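Local coordinates for extracellular solute-binding protein, family 1 (Bifidobacterium longum subsp. infantis ATCC 15697, PDB 3OMB) that probably captures a solute, perhaps a carbohydrate, outside the cell and delivers it to an ABC transporter, and carries a bound magnesium ion, at residues A[477-482]-A[520-525]; A[464-469]-A[524-529]; A[104-109]-A[471-476]. All blocks are in the same frame, centred on the assembly; numbering follows the deposited sequence.

Contact 1. Residues A[477-482]-A[520-525]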
# COMPACT_ATOMS: atom_id res chain seq x y z
N THR A 477 -11.11 17.55 -6.78
CA THR A 477 -11.49 18.66 -5.89
C THR A 477 -12.81 18.43 -5.14
O THR A 477 -12.87 18.65 -3.93
CB THR A 477 -11.54 19.99 -6.71
OG1 THR A 477 -10.23 20.27 -7.24
CG2 THR A 477 -12.02 21.19 -5.88
N LYS A 478 -13.84 17.99 -5.84
CA LYS A 478 -15.08 17.58 -5.17
C LYS A 478 -14.86 16.47 -4.16
O LYS A 478 -15.38 16.51 -3.05
CB LYS A 478 -16.13 17.11 -6.18
CG LYS A 478 -17.05 18.20 -6.63
CD LYS A 478 -18.14 17.59 -7.50
CE LYS A 478 -18.02 18.04 -8.93
NZ LYS A 478 -19.14 18.99 -9.28
N LEU A 479 -14.10 15.46 -4.57
CA LEU A 479 -13.90 14.31 -3.71
C LEU A 479 -13.12 14.69 -2.45
O LEU A 479 -13.48 14.22 -1.36
CB LEU A 479 -13.23 13.17 -4.46
CG LEU A 479 -14.04 12.47 -5.56
CD1 LEU A 479 -13.15 11.44 -6.20
CD2 LEU A 479 -15.31 11.81 -5.02
N ASN A 480 -12.09 15.52 -2.61
CA ASN A 480 -11.33 16.06 -1.46
C ASN A 480 -12.14 16.93 -0.51
O ASN A 480 -12.03 16.82 0.71
CB ASN A 480 -10.10 16.86 -1.93
CG ASN A 480 -8.99 15.97 -2.40
OD1 ASN A 480 -8.86 14.84 -1.93
ND2 ASN A 480 -8.20 16.45 -3.35
N THR A 481 -12.95 17.82 -1.09
CA THR A 481 -13.83 18.67 -0.31
C THR A 481 -14.79 17.77 0.49
O THR A 481 -14.96 17.96 1.69
CB THR A 481 -14.64 19.62 -1.24
OG1 THR A 481 -13.75 20.50 -1.94
CG2 THR A 481 -15.67 20.42 -0.44
N ASN A 482 -15.40 16.80 -0.18
CA ASN A 482 -16.37 15.92 0.48
C ASN A 482 -15.70 15.05 1.54
O ASN A 482 -16.28 14.78 2.61
CB ASN A 482 -17.06 15.00 -0.53
CG ASN A 482 -18.08 15.73 -1.38
OD1 ASN A 482 -18.28 16.94 -1.26
ND2 ASN A 482 -18.72 14.99 -2.27
N GLN A 520 -23.19 10.64 -1.07
CA GLN A 520 -23.83 10.06 -2.25
C GLN A 520 -23.28 10.67 -3.51
O GLN A 520 -23.26 10.02 -4.55
CB GLN A 520 -25.31 10.32 -2.19
CG GLN A 520 -25.93 9.93 -0.89
CD GLN A 520 -26.63 8.63 -1.01
OE1 GLN A 520 -25.99 7.58 -1.03
NE2 GLN A 520 -27.96 8.68 -1.11
N GLU A 521 -22.86 11.93 -3.43
CA GLU A 521 -22.19 12.59 -4.55
C GLU A 521 -20.85 11.93 -4.85
O GLU A 521 -20.54 11.66 -6.00
CB GLU A 521 -21.99 14.07 -4.27
CG GLU A 521 -21.38 14.81 -5.45
CD GLU A 521 -21.13 16.26 -5.14
OE1 GLU A 521 -20.54 16.55 -4.07
OE2 GLU A 521 -21.53 17.10 -5.95
N SER A 522 -20.07 11.67 -3.80
CA SER A 522 -18.80 10.98 -3.93
C SER A 522 -18.98 9.60 -4.53
O SER A 522 -18.26 9.22 -5.46
CB SER A 522 -18.09 10.90 -2.56
OG SER A 522 -17.72 12.21 -2.15
N THR A 523 -19.92 8.84 -4.00
CA THR A 523 -20.25 7.53 -4.56
C THR A 523 -20.54 7.59 -6.07
O THR A 523 -20.00 6.79 -6.85
CB THR A 523 -21.43 6.92 -3.78
OG1 THR A 523 -21.03 6.83 -2.41
CG2 THR A 523 -21.74 5.49 -4.28
N LYS A 524 -21.33 8.57 -6.48
CA LYS A 524 -21.69 8.76 -7.88
C LYS A 524 -20.47 9.13 -8.74
O LYS A 524 -20.29 8.62 -9.85
CB LYS A 524 -22.78 9.82 -8.02
CG LYS A 524 -23.17 10.08 -9.50
CD LYS A 524 -24.57 10.64 -9.61
CE LYS A 524 -24.68 12.01 -8.98
NZ LYS A 524 -26.03 12.61 -9.29
N ILE A 525 -19.61 9.98 -8.20
CA ILE A 525 -18.38 10.33 -8.90
C ILE A 525 -17.44 9.12 -9.08
O ILE A 525 -16.96 8.86 -10.19
CB ILE A 525 -17.67 11.53 -8.22
CG1 ILE A 525 -18.50 12.80 -8.46
CG2 ILE A 525 -16.25 11.65 -8.73
CD1 ILE A 525 -18.14 14.01 -7.52
O HOH W 1 -21.26 17.24 -8.49
O HOH W 2 -15.21 11.88 -1.02

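Contact 2. Residues A[464-469]-A[524-529]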
# COMPACT_ATOMS: atom_id res chain seq x y z
N ASP A 464 -7.12 -0.56 -9.15
CA ASP A 464 -6.14 0.37 -8.63
C ASP A 464 -5.88 1.52 -9.60
O ASP A 464 -5.41 2.60 -9.20
CB ASP A 464 -4.86 -0.40 -8.29
CG ASP A 464 -5.05 -1.42 -7.15
OD1 ASP A 464 -6.03 -1.30 -6.37
OD2 ASP A 464 -4.21 -2.34 -7.01
N TYR A 465 -6.19 1.29 -10.87
CA TYR A 465 -6.05 2.38 -11.84
C TYR A 465 -7.20 3.39 -11.81
O TYR A 465 -7.18 4.37 -12.55
CB TYR A 465 -5.84 1.84 -13.25
CG TYR A 465 -6.76 0.73 -13.64
CD1 TYR A 465 -8.04 1.00 -14.13
CD2 TYR A 465 -6.34 -0.61 -13.54
CE1 TYR A 465 -8.88 -0.04 -14.52
CE2 TYR A 465 -7.17 -1.65 -13.94
CZ TYR A 465 -8.43 -1.35 -14.43
OH TYR A 465 -9.27 -2.38 -14.80
N VAL A 466 -8.22 3.12 -10.98
CA VAL A 466 -9.29 4.07 -10.75
C VAL A 466 -8.99 4.79 -9.45
O VAL A 466 -9.26 4.28 -8.35
CB VAL A 466 -10.68 3.39 -10.65
CG1 VAL A 466 -11.76 4.42 -10.47
CG2 VAL A 466 -10.95 2.49 -11.85
N ASN A 467 -8.40 5.98 -9.56
CA ASN A 467 -7.93 6.71 -8.40
C ASN A 467 -7.98 8.23 -8.66
O ASN A 467 -8.23 8.67 -9.79
CB ASN A 467 -6.52 6.25 -8.01
CG ASN A 467 -5.52 6.50 -9.10
OD1 ASN A 467 -5.23 7.64 -9.41
ND2 ASN A 467 -5.03 5.44 -9.73
N MSE A 468 -7.77 9.02 -7.62
CA MSE A 468 -8.09 10.44 -7.72
C MSE A 468 -7.11 11.14 -8.63
O MSE A 468 -7.41 12.18 -9.24
CB MSE A 468 -8.14 11.06 -6.35
CG MSE A 468 -9.28 10.48 -5.52
SE MSE A 468 -9.59 11.50 -3.90
CE MSE A 468 -9.35 13.26 -4.68
N ASP A 469 -5.97 10.50 -8.78
CA ASP A 469 -4.89 10.97 -9.61
C ASP A 469 -5.14 10.76 -11.11
O ASP A 469 -4.50 11.41 -11.94
CB ASP A 469 -3.63 10.24 -9.17
CG ASP A 469 -2.39 10.92 -9.60
OD1 ASP A 469 -1.48 10.19 -10.05
OD2 ASP A 469 -2.31 12.18 -9.49
N LYS A 524 -21.33 8.57 -6.48
CA LYS A 524 -21.69 8.76 -7.88
C LYS A 524 -20.47 9.13 -8.74
O LYS A 524 -20.29 8.62 -9.85
CB LYS A 524 -22.78 9.82 -8.02
CG LYS A 524 -23.17 10.08 -9.50
CD LYS A 524 -24.57 10.64 -9.61
CE LYS A 524 -24.68 12.01 -8.98
NZ LYS A 524 -26.03 12.61 -9.29
N ILE A 525 -19.61 9.98 -8.20
CA ILE A 525 -18.38 10.33 -8.90
C ILE A 525 -17.44 9.12 -9.08
O ILE A 525 -16.96 8.86 -10.19
CB ILE A 525 -17.67 11.53 -8.22
CG1 ILE A 525 -18.50 12.80 -8.46
CG2 ILE A 525 -16.25 11.65 -8.73
CD1 ILE A 525 -18.14 14.01 -7.52
N TRP A 526 -17.21 8.36 -8.02
CA TRP A 526 -16.46 7.11 -8.16
C TRP A 526 -17.09 6.12 -9.14
O TRP A 526 -16.38 5.49 -9.93
CB TRP A 526 -16.25 6.44 -6.81
CG TRP A 526 -15.21 7.10 -5.98
CD1 TRP A 526 -15.40 7.80 -4.82
CD2 TRP A 526 -13.81 7.11 -6.23
NE1 TRP A 526 -14.20 8.25 -4.33
CE2 TRP A 526 -13.20 7.84 -5.17
CE3 TRP A 526 -12.99 6.58 -7.24
CZ2 TRP A 526 -11.82 8.05 -5.10
CZ3 TRP A 526 -11.62 6.77 -7.16
CH2 TRP A 526 -11.05 7.50 -6.10
N GLN A 527 -18.42 5.99 -9.11
CA GLN A 527 -19.11 5.15 -10.10
C GLN A 527 -18.78 5.57 -11.53
O GLN A 527 -18.59 4.72 -12.41
CB GLN A 527 -20.63 5.16 -9.91
CG GLN A 527 -21.43 4.22 -10.89
CD GLN A 527 -21.37 2.73 -10.48
OE1 GLN A 527 -21.85 2.36 -9.40
NE2 GLN A 527 -20.80 1.86 -11.34
N LYS A 528 -18.72 6.88 -11.76
CA LYS A 528 -18.52 7.39 -13.11
C LYS A 528 -17.12 7.03 -13.57
O LYS A 528 -16.94 6.55 -14.67
CB LYS A 528 -18.71 8.91 -13.16
CG LYS A 528 -18.31 9.53 -14.52
CD LYS A 528 -18.48 11.03 -14.57
CE LYS A 528 -17.44 11.76 -13.72
NZ LYS A 528 -17.54 13.27 -13.91
N TRP A 529 -16.12 7.28 -12.71
CA TRP A 529 -14.75 6.95 -13.09
C TRP A 529 -14.50 5.44 -13.21
O TRP A 529 -13.80 4.99 -14.13
CB TRP A 529 -13.73 7.64 -12.18
CG TRP A 529 -13.76 9.10 -12.47
CD1 TRP A 529 -14.39 10.08 -11.74
CD2 TRP A 529 -13.22 9.74 -13.63
NE1 TRP A 529 -14.25 11.30 -12.36
CE2 TRP A 529 -13.54 11.12 -13.52
CE3 TRP A 529 -12.48 9.30 -14.73
CZ2 TRP A 529 -13.14 12.06 -14.48
CZ3 TRP A 529 -12.10 10.23 -15.69
CH2 TRP A 529 -12.42 11.60 -15.56

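Contact 3. Residues A[104-109]-A[471-476]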
# COMPACT_ATOMS: atom_id res chain seq x y z
N GLY A 104 1.76 13.46 -9.35
CA GLY A 104 0.79 12.59 -10.00
C GLY A 104 0.27 13.30 -11.23
O GLY A 104 0.46 14.50 -11.38
N ALA A 105 -0.41 12.55 -12.09
CA ALA A 105 -0.91 13.06 -13.38
C ALA A 105 -1.92 14.20 -13.30
O ALA A 105 -1.95 15.04 -14.20
CB ALA A 105 -1.49 11.91 -14.19
N VAL A 106 -2.74 14.23 -12.25
CA VAL A 106 -3.73 15.29 -12.11
C VAL A 106 -3.06 16.67 -12.05
O VAL A 106 -3.66 17.68 -12.43
CB VAL A 106 -4.62 15.09 -10.85
CG1 VAL A 106 -3.82 15.39 -9.56
CG2 VAL A 106 -5.90 15.94 -10.93
N GLU A 107 -1.81 16.71 -11.59
CA GLU A 107 -1.06 17.95 -11.53
C GLU A 107 -0.68 18.54 -12.88
O GLU A 107 -0.58 19.75 -13.03
CB GLU A 107 0.16 17.78 -10.64
CG GLU A 107 -0.19 18.12 -9.21
CD GLU A 107 0.19 17.05 -8.23
OE1 GLU A 107 0.90 16.09 -8.61
OE2 GLU A 107 -0.25 17.18 -7.06
N ALA A 108 -0.53 17.66 -13.87
CA ALA A 108 -0.37 18.09 -15.24
C ALA A 108 -1.60 18.84 -15.76
O ALA A 108 -1.48 19.68 -16.67
CB ALA A 108 -0.04 16.93 -16.12
N TYR A 109 -2.76 18.53 -15.19
CA TYR A 109 -4.01 19.23 -15.52
C TYR A 109 -4.23 20.47 -14.66
O TYR A 109 -4.80 21.46 -15.12
CB TYR A 109 -5.21 18.27 -15.44
CG TYR A 109 -5.23 17.26 -16.57
CD1 TYR A 109 -5.67 17.62 -17.85
CD2 TYR A 109 -4.78 15.95 -16.37
CE1 TYR A 109 -5.68 16.70 -18.89
CE2 TYR A 109 -4.79 15.02 -17.40
CZ TYR A 109 -5.24 15.41 -18.66
OH TYR A 109 -5.25 14.50 -19.70
N MSE A 471 -8.29 11.27 -12.53
CA MSE A 471 -9.57 11.96 -12.75
C MSE A 471 -9.32 13.38 -13.24
O MSE A 471 -8.21 13.87 -13.11
CB MSE A 471 -10.28 12.14 -11.42
CG MSE A 471 -10.81 10.93 -10.83
SE MSE A 471 -11.68 11.34 -9.16
CE MSE A 471 -12.12 9.49 -8.85
N ASP A 472 -10.36 14.05 -13.75
CA ASP A 472 -10.37 15.51 -13.91
C ASP A 472 -10.02 16.20 -12.57
O ASP A 472 -10.44 15.73 -11.52
CB ASP A 472 -11.77 16.02 -14.31
CG ASP A 472 -12.25 15.52 -15.68
OD1 ASP A 472 -11.42 15.09 -16.53
OD2 ASP A 472 -13.48 15.58 -15.93
N PRO A 473 -9.27 17.32 -12.60
CA PRO A 473 -9.04 18.08 -11.37
C PRO A 473 -10.32 18.57 -10.68
O PRO A 473 -10.35 18.66 -9.45
CB PRO A 473 -8.19 19.28 -11.81
CG PRO A 473 -7.97 19.14 -13.27
CD PRO A 473 -8.37 17.77 -13.69
N SER A 474 -11.36 18.88 -11.44
CA SER A 474 -12.59 19.34 -10.81
C SER A 474 -13.27 18.21 -10.04
O SER A 474 -13.92 18.45 -9.03
CB SER A 474 -13.56 19.93 -11.83
OG SER A 474 -13.85 18.96 -12.82
N ASP A 475 -13.13 16.97 -10.50
CA ASP A 475 -13.71 15.84 -9.79
C ASP A 475 -12.91 15.48 -8.55
O ASP A 475 -13.48 15.23 -7.50
CB ASP A 475 -13.91 14.63 -10.72
CG ASP A 475 -15.24 14.69 -11.48
OD1 ASP A 475 -16.07 15.58 -11.18
OD2 ASP A 475 -15.46 13.82 -12.36
N ALA A 476 -11.58 15.51 -8.67
CA ALA A 476 -10.68 15.28 -7.54
C ALA A 476 -10.96 16.28 -6.40
O ALA A 476 -11.06 15.88 -5.23
CB ALA A 476 -9.22 15.36 -7.99

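Contact 1. Residues A[477-482]-A[520-525]
Asn482 reaches from helix 473-486 to Glu521 and Ser522 of helix 519-534, joining two roughly antiparallel helices of the helical C-terminal part of this solute-binding protein, whose family has the type 2 periplasmic-binding fold. The segment axes approach to 9.8 Å and their N-to-C directions differ by 147°. Both N-H bonds of the Asn482 amide are spent here. One runs almost straight from Asn482 ND2 to Glu521 OE1 at 3.0 Å (169° at the hydrogen), and the other goes from Asn482 ND2 to Ser522 OG, also at 3.0 Å. Both acceptors lie in the amide plane, so the two bonds together fix its rotation. The Glu521 carboxylate is nearly coplanar with the amide and receives its bond on the anti side of OE1. In Glu521, CG is anti to the backbone N (chi1 -176°) and the chain runs extended to the carboxylate; the side chain crosses that of Asn482 at about a right angle. Its other oxygen, Glu521 OE2, accepts from water 1 at 2.6 Å, and that water accepts from Lys478 NZ at 2.9 Å. The lysine thus pairs with the carboxylate through solvent rather than by a direct salt bridge. Beside these polar groups the helices meet through carbon: Leu479 CD2 packs on Ser522 CA at 3.7 Å, while the leucine and Ile525 side chains lie alongside, running in opposite senses. The aliphatic part of Lys478 crosses Ile525, its CD lying 3.6 Å from Ile525 CD1. A second water closes the interface, accepting from Ser522 OG at 2.8 Å and donating to the backbone oxygen Leu479 O.

Contact 2. Residues A[464-469]-A[524-529]
Trp526 pushes the six-membered part of its indole from helix 519-534 against Val466, the backbone of Asn467 and the side chain of Met468, in the loop that precedes helix 473-486. Atom CZ3 leads: Trp526 CZ3 lies 3.6 Å from the carbonyl oxygen Val466 O, which comes in obliquely. At the ring edge, in its plane, Asn467 CA is 3.9 Å from Trp526 CZ3. Beside it the selenomethionine Met468, whose side chain crosses the indole at about a right angle, also approaches obliquely, with Met468 CG 3.5 Å from Trp526 CH2 and equally near CZ2. The chain beyond bends at chi3, turning CE off the line of CB, CG and SE. Val466 works with a single branch. Because CG1 is anti to the backbone N (chi1 -178°), it lies in the angle between the two tryptophans, with Val466 CG1 4.1 Å from Trp526 CZ3 and 4.0 Å from the carbonyl carbon Trp529 C. Trp529 itself offers the loop its backbone and CB, whereas its indole turns off toward helix 473-486, where NE1 is bonded to Asp475 OD2. The loop is shaped partly by its own amide: Asn467 ND2 donates to Asp464 O at 2.9 Å, in the carbonyl plane and nearly straight (164°), while Asn467 OD1 receives a weak bond from Asp469 N. Phe248, from strand 248-251, meets the Trp526 ring with planes at about 45°, and Met471 also touches it. The chemistry across the two segments is van der Waals throughout. Loop and helix therefore meet by fit of shape, while the Asn467 amide is spent within the loop.

Contact 3. Residues A[104-109]-A[471-476]
Val106 CG2 and Tyr109 CB of the short helix 106-110 close on Pro473, the first residue of helix 473-486, so that the beginning of a long C-terminal helix packs against a helix that follows strand 98-100 of a mixed four-stranded sheet. In the first shell, the proline ring meets the tyrosine's CB: Pro473 CG and Tyr109 CB are 3.6 Å apart, and Pro473 CD comes equally near. Val106 CG2 lies 3.8 Å from Pro473 CA and as far from the carbonyl oxygen Met471 O. Ala476 CB, one turn along, is a looser neighbour of the same methyl. The valine presents this branch because CG2 is anti to the backbone N, leaving CG1 between N and the carbonyl carbon (chi1 73°). Pro473 suits the first turn, where its missing N-H costs no helical bond; Asp472 holds the N-cap position without a side-chain capping bond, while Asp472 O accepts from Ala476 N. Farther out, the Tyr109 ring leads away from the proline, meeting Tyr150 edge-to-face, and its OH is hydrogen-bonded to Asp144 and Arg148. Asp469 makes weak bonds to the N-H groups of Ala105 and Val106. Residues 104-107 are closed on themselves: Gly104 N donates to Glu107 OE1 at 2.9 Å, nearly along the oxygen's C-O axis.

How the contacts relate
The three contacts form one continuous patch on the same side of the chain's centre, away from the magnesium site. Contacts 1 and 2 share helix 519-534 and have centres about 10 Å apart; Leu479 CD1 of contact 1 packs at 3.7 Å on Trp526 CE2 of contact 2. Contacts 1 and 3 use successive parts of helix 473-486, with centres about 14 Å apart. Contacts 2 and 3, about 11 Å apart, are tied by charge: Asp475 OD2 meets Lys528 NZ at 2.7 Å in a salt bridge. Helix 473-486 is thus gripped by helix 519-534 along one stretch and by helix 106-110 at its start.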